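Local coordinates for acetaldehyde dehydrogenase (Acetylating) (Geobacillus thermoglucosidasius, PDB 5J78), which probably catalyses the reversible, NAD-dependent and coenzyme A-dependent oxidation of acetaldehyde to acetyl-coenzyme A, as an acetylating aldehyde dehydrogenase, at residues Arg75-Ala80 / Gly87-Lys92; Tyr371-Lys374 / Glu378-Glu381. All coordinates share one frame; numbering follows the deposited sequence.

Interaction 1. Residues Arg75-Ala80 / Gly87-Lys92. With ACT (acetate ion), chain I.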
# COMPACT_ATOMS: atom_id res chain seq x y z
N ARG A 75 -30.40 -8.99 30.11
CA ARG A 75 -30.94 -8.42 28.88
C ARG A 75 -29.87 -8.35 27.78
O ARG A 75 -30.15 -8.66 26.63
CB ARG A 75 -31.54 -7.03 29.15
CG ARG A 75 -33.01 -7.09 29.62
CD ARG A 75 -33.64 -5.74 29.81
NE ARG A 75 -33.21 -5.12 31.05
CZ ARG A 75 -33.66 -5.46 32.25
NH1 ARG A 75 -34.56 -6.42 32.39
NH2 ARG A 75 -33.19 -4.84 33.31
N LEU A 76 -28.65 -7.97 28.15
CA LEU A 76 -27.54 -8.00 27.20
C LEU A 76 -27.25 -9.43 26.79
O LEU A 76 -26.97 -9.70 25.62
CB LEU A 76 -26.28 -7.36 27.79
CG LEU A 76 -26.41 -5.86 28.08
CD1 LEU A 76 -25.24 -5.31 28.90
CD2 LEU A 76 -26.51 -5.09 26.77
N ALA A 77 -27.27 -10.35 27.74
CA ALA A 77 -27.04 -11.74 27.41
C ALA A 77 -28.01 -12.18 26.29
O ALA A 77 -27.59 -12.78 25.29
CB ALA A 77 -27.19 -12.64 28.64
N ALA A 78 -29.29 -11.85 26.45
CA ALA A 78 -30.33 -12.29 25.51
C ALA A 78 -30.12 -11.69 24.12
O ALA A 78 -30.22 -12.38 23.12
CB ALA A 78 -31.73 -11.92 26.05
N MET A 79 -29.84 -10.40 24.07
CA MET A 79 -29.52 -9.76 22.80
C MET A 79 -28.36 -10.44 22.08
O MET A 79 -28.41 -10.64 20.86
CB MET A 79 -29.20 -8.27 23.00
CG MET A 79 -30.39 -7.41 23.34
SD MET A 79 -29.92 -5.68 23.54
CE MET A 79 -29.65 -5.26 21.82
N ALA A 80 -27.34 -10.84 22.83
CA ALA A 80 -26.14 -11.39 22.21
C ALA A 80 -26.40 -12.80 21.66
O ALA A 80 -25.97 -13.12 20.54
CB ALA A 80 -24.98 -11.40 23.22
N GLY A 87 -23.83 -19.53 21.86
CA GLY A 87 -23.97 -19.68 23.30
C GLY A 87 -25.40 -19.76 23.82
O GLY A 87 -26.32 -20.07 23.07
N ASN A 88 -25.58 -19.48 25.11
CA ASN A 88 -26.89 -19.52 25.77
C ASN A 88 -27.00 -18.42 26.81
O ASN A 88 -25.98 -17.95 27.32
CB ASN A 88 -27.12 -20.87 26.43
CG ASN A 88 -26.14 -21.15 27.54
OD1 ASN A 88 -26.19 -20.51 28.60
ND2 ASN A 88 -25.23 -22.09 27.32
N VAL A 89 -28.23 -18.04 27.15
CA VAL A 89 -28.47 -16.83 27.93
C VAL A 89 -28.00 -16.90 29.39
O VAL A 89 -27.55 -15.91 29.93
CB VAL A 89 -29.96 -16.48 27.90
CG1 VAL A 89 -30.23 -15.15 28.65
CG2 VAL A 89 -30.42 -16.33 26.47
N GLU A 90 -28.11 -18.07 30.00
CA GLU A 90 -27.65 -18.29 31.36
C GLU A 90 -26.15 -17.98 31.50
O GLU A 90 -25.71 -17.19 32.35
CB GLU A 90 -27.95 -19.75 31.76
CG GLU A 90 -27.91 -20.06 33.25
CD GLU A 90 -28.47 -21.45 33.58
OE1 GLU A 90 -29.21 -22.02 32.74
OE2 GLU A 90 -28.17 -21.96 34.67
N ASP A 91 -25.36 -18.58 30.62
CA ASP A 91 -23.91 -18.47 30.69
C ASP A 91 -23.49 -17.06 30.25
O ASP A 91 -22.62 -16.45 30.88
CB ASP A 91 -23.26 -19.57 29.85
CG ASP A 91 -23.53 -20.99 30.42
OD1 ASP A 91 -24.04 -21.09 31.56
OD2 ASP A 91 -23.23 -22.00 29.74
N LYS A 92 -24.15 -16.49 29.25
CA LYS A 92 -23.80 -15.12 28.84
C LYS A 92 -24.10 -14.14 29.96
O LYS A 92 -23.37 -13.15 30.13
CB LYS A 92 -24.51 -14.72 27.55
CG LYS A 92 -23.88 -15.34 26.29
CD LYS A 92 -24.14 -14.52 25.04
CE LYS A 92 -23.69 -15.19 23.75
NZ LYS A 92 -22.22 -15.34 23.62
C ACT I . -21.21 -12.19 26.12
O ACT I . -20.98 -13.21 25.45
OXT ACT I . -20.34 -11.34 26.17
CH3 ACT I . -22.48 -12.02 26.89
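Apolar packing joins the segments: the methyl CB of Ala-77 lies 3.6 Å from CB of Lys-92, and CG1 of Val-89 comes within 3.9 Å of the same Ala-77 CB. A turn further along, Ala-80 CB meets Lys-92 CD at 3.7 Å, so the lysine's methylene chain runs alongside two alanines on one side of helix 55-84. Small side chains permit the close approach, with Ala-77 CA 4.9 Å from Lys-92 CA.

The polar contacts lie beside this packing. A bend at chi4 (-67°) turns Lys-92 NZ to O of an acetate at 3.1 Å, an ion probably from the crystallisation liquor that also hydrogen-bonds to Ser-145 OG and Lys-95 NZ; Asp-268 takes the same ammonium in a salt bridge. An alanine in place of Lys-92 would probably deprive Asp-268 of this salt bridge and the acetate of one donor, and open a gap beside Ala-80. Asn-88 is the N-cap of the second helix: its OD1 accepts from Asp-91 N (2.9 Å, 165° at the hydrogen), while its ND2 reaches Asp-91 OD2 from above the carboxylate plane.

These contacts pack the start of helix 89-107 against the end of helix 55-84, with helices 143-156 and 170-186 on Leu-76.

Interaction 2. Residues Tyr371-Lys374 / Glu378-Glu381. Unlike the reference sequence in segment 371-374: Ile-372 (reference Thr).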
# COMPACT_ATOMS: atom_id res chain seq x y z
N TYR A 371 -6.67 -37.38 23.92
CA TYR A 371 -5.39 -38.01 23.61
C TYR A 371 -4.93 -38.83 24.79
O TYR A 371 -4.96 -38.37 25.94
CB TYR A 371 -4.30 -36.98 23.27
CG TYR A 371 -4.51 -36.20 22.00
CD1 TYR A 371 -5.29 -35.05 21.99
CD2 TYR A 371 -3.90 -36.58 20.82
CE1 TYR A 371 -5.47 -34.31 20.82
CE2 TYR A 371 -4.07 -35.86 19.65
CZ TYR A 371 -4.86 -34.72 19.66
OH TYR A 371 -5.04 -34.00 18.50
N ILE A 372 -4.48 -40.05 24.48
CA ILE A 372 -3.87 -40.96 25.45
C ILE A 372 -2.37 -40.76 25.47
O ILE A 372 -1.74 -40.73 24.41
CB ILE A 372 -4.14 -42.45 25.12
CG1 ILE A 372 -5.48 -42.66 24.41
CG2 ILE A 372 -4.04 -43.30 26.39
CD1 ILE A 372 -6.64 -42.41 25.25
N VAL A 373 -1.78 -40.66 26.65
CA VAL A 373 -0.34 -40.48 26.75
C VAL A 373 0.19 -41.40 27.82
O VAL A 373 -0.55 -41.80 28.72
CB VAL A 373 0.05 -39.02 27.08
CG1 VAL A 373 -0.57 -38.07 26.07
CG2 VAL A 373 -0.34 -38.64 28.51
N LYS A 374 1.48 -41.74 27.73
CA LYS A 374 2.08 -42.69 28.67
C LYS A 374 2.46 -41.99 29.97
O LYS A 374 2.27 -42.54 31.06
CB LYS A 374 3.30 -43.36 28.04
CG LYS A 374 2.99 -44.61 27.22
CD LYS A 374 3.01 -44.35 25.71
CE LYS A 374 4.40 -43.91 25.22
NZ LYS A 374 4.62 -44.19 23.77
N GLU A 378 5.45 -37.32 27.46
CA GLU A 378 4.66 -37.42 26.23
C GLU A 378 3.57 -36.35 26.20
O GLU A 378 3.26 -35.80 25.14
CB GLU A 378 4.02 -38.81 26.08
CG GLU A 378 3.15 -38.91 24.82
CD GLU A 378 2.67 -40.32 24.53
OE1 GLU A 378 2.42 -40.62 23.34
OE2 GLU A 378 2.52 -41.11 25.48
N ALA A 379 2.98 -36.09 27.37
CA ALA A 379 1.99 -35.02 27.52
C ALA A 379 2.58 -33.65 27.11
O ALA A 379 1.94 -32.88 26.39
CB ALA A 379 1.49 -34.99 28.97
N SER A 380 3.80 -33.35 27.53
CA SER A 380 4.43 -32.08 27.17
C SER A 380 4.67 -31.92 25.68
O SER A 380 4.45 -30.85 25.11
CB SER A 380 5.76 -31.92 27.90
OG SER A 380 5.57 -31.78 29.29
N GLU A 381 5.13 -32.99 25.04
CA GLU A 381 5.38 -32.95 23.60
C GLU A 381 4.08 -32.74 22.80
O GLU A 381 4.09 -32.01 21.80
CB GLU A 381 6.08 -34.25 23.17
CG GLU A 381 7.45 -34.45 23.85
CD GLU A 381 7.99 -35.88 23.73
OE1 GLU A 381 9.19 -36.09 24.01
OE2 GLU A 381 7.21 -36.79 23.36
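The carboxylate of Glu-378 is the flat group in this contact, and it is met on both faces at OE2. On one face lies the backbone of Val-373, whose CA comes to 3.2 Å from Glu-378 OE2; on the other, obliquely below the oxygen, sits the aliphatic end of Lys-374, with its CE 3.4 Å from OE2. Lys-374 N donates to Glu-378 OE2 at 2.6 Å, a short bond that meets the oxygen nearly along its C-O direction, with 155° at the hydrogen. Glu-378 reaches this position because CG stands opposite its own backbone N (chi1 178°) and the chain beyond stays extended (chi2 172°), carrying the carboxylate from the helix across to the end of the strand.

Strand 367-373 belongs to the seven-stranded parallel sheet of the aldehyde dehydrogenase fold, and the contact forms the strand-to-helix half of a beta-alpha-beta crossover that leads through helix 376-388 to the parallel strand 395-399. Val-373 is paired through its backbone with strand 276-282, and its side chain points to the helix: CB lies 3.8 Å from Glu-378 CG, and CG2 meets Ala-379 CB at 4.1 Å, with Leu-382 extending that apolar surface. Ala-379 also packs on Tyr-409 of helix 403-410. The chain of Lys-374 folds back at chi2 and chi3, which lays CD and CE against the carboxylate, whereas NZ stops 4.1 Å from Glu-378 OE2, too far for a salt bridge, although the opposite charges probably still attract.

Along the chain the two contacts follow one another, the first complete before residue 371, and they do not touch: their centres are about 37 Å apart. Residues 75-80 and 87-92 join consecutive helices, 55-84 and 89-107, whereas residues 371-374 and 378-381 join a strand of the seven-stranded parallel sheet to the helix that follows it. The centre of interaction 1 lies about 17 Å, and that of interaction 2 about 27 Å, from the centre of the chain. With about 23 Å between their nearest atoms and no shared helix or strand, they are separate local packings, a helix-helix contact and a strand-to-helix turn, in one aldehyde dehydrogenase subunit of a four-chain assembly.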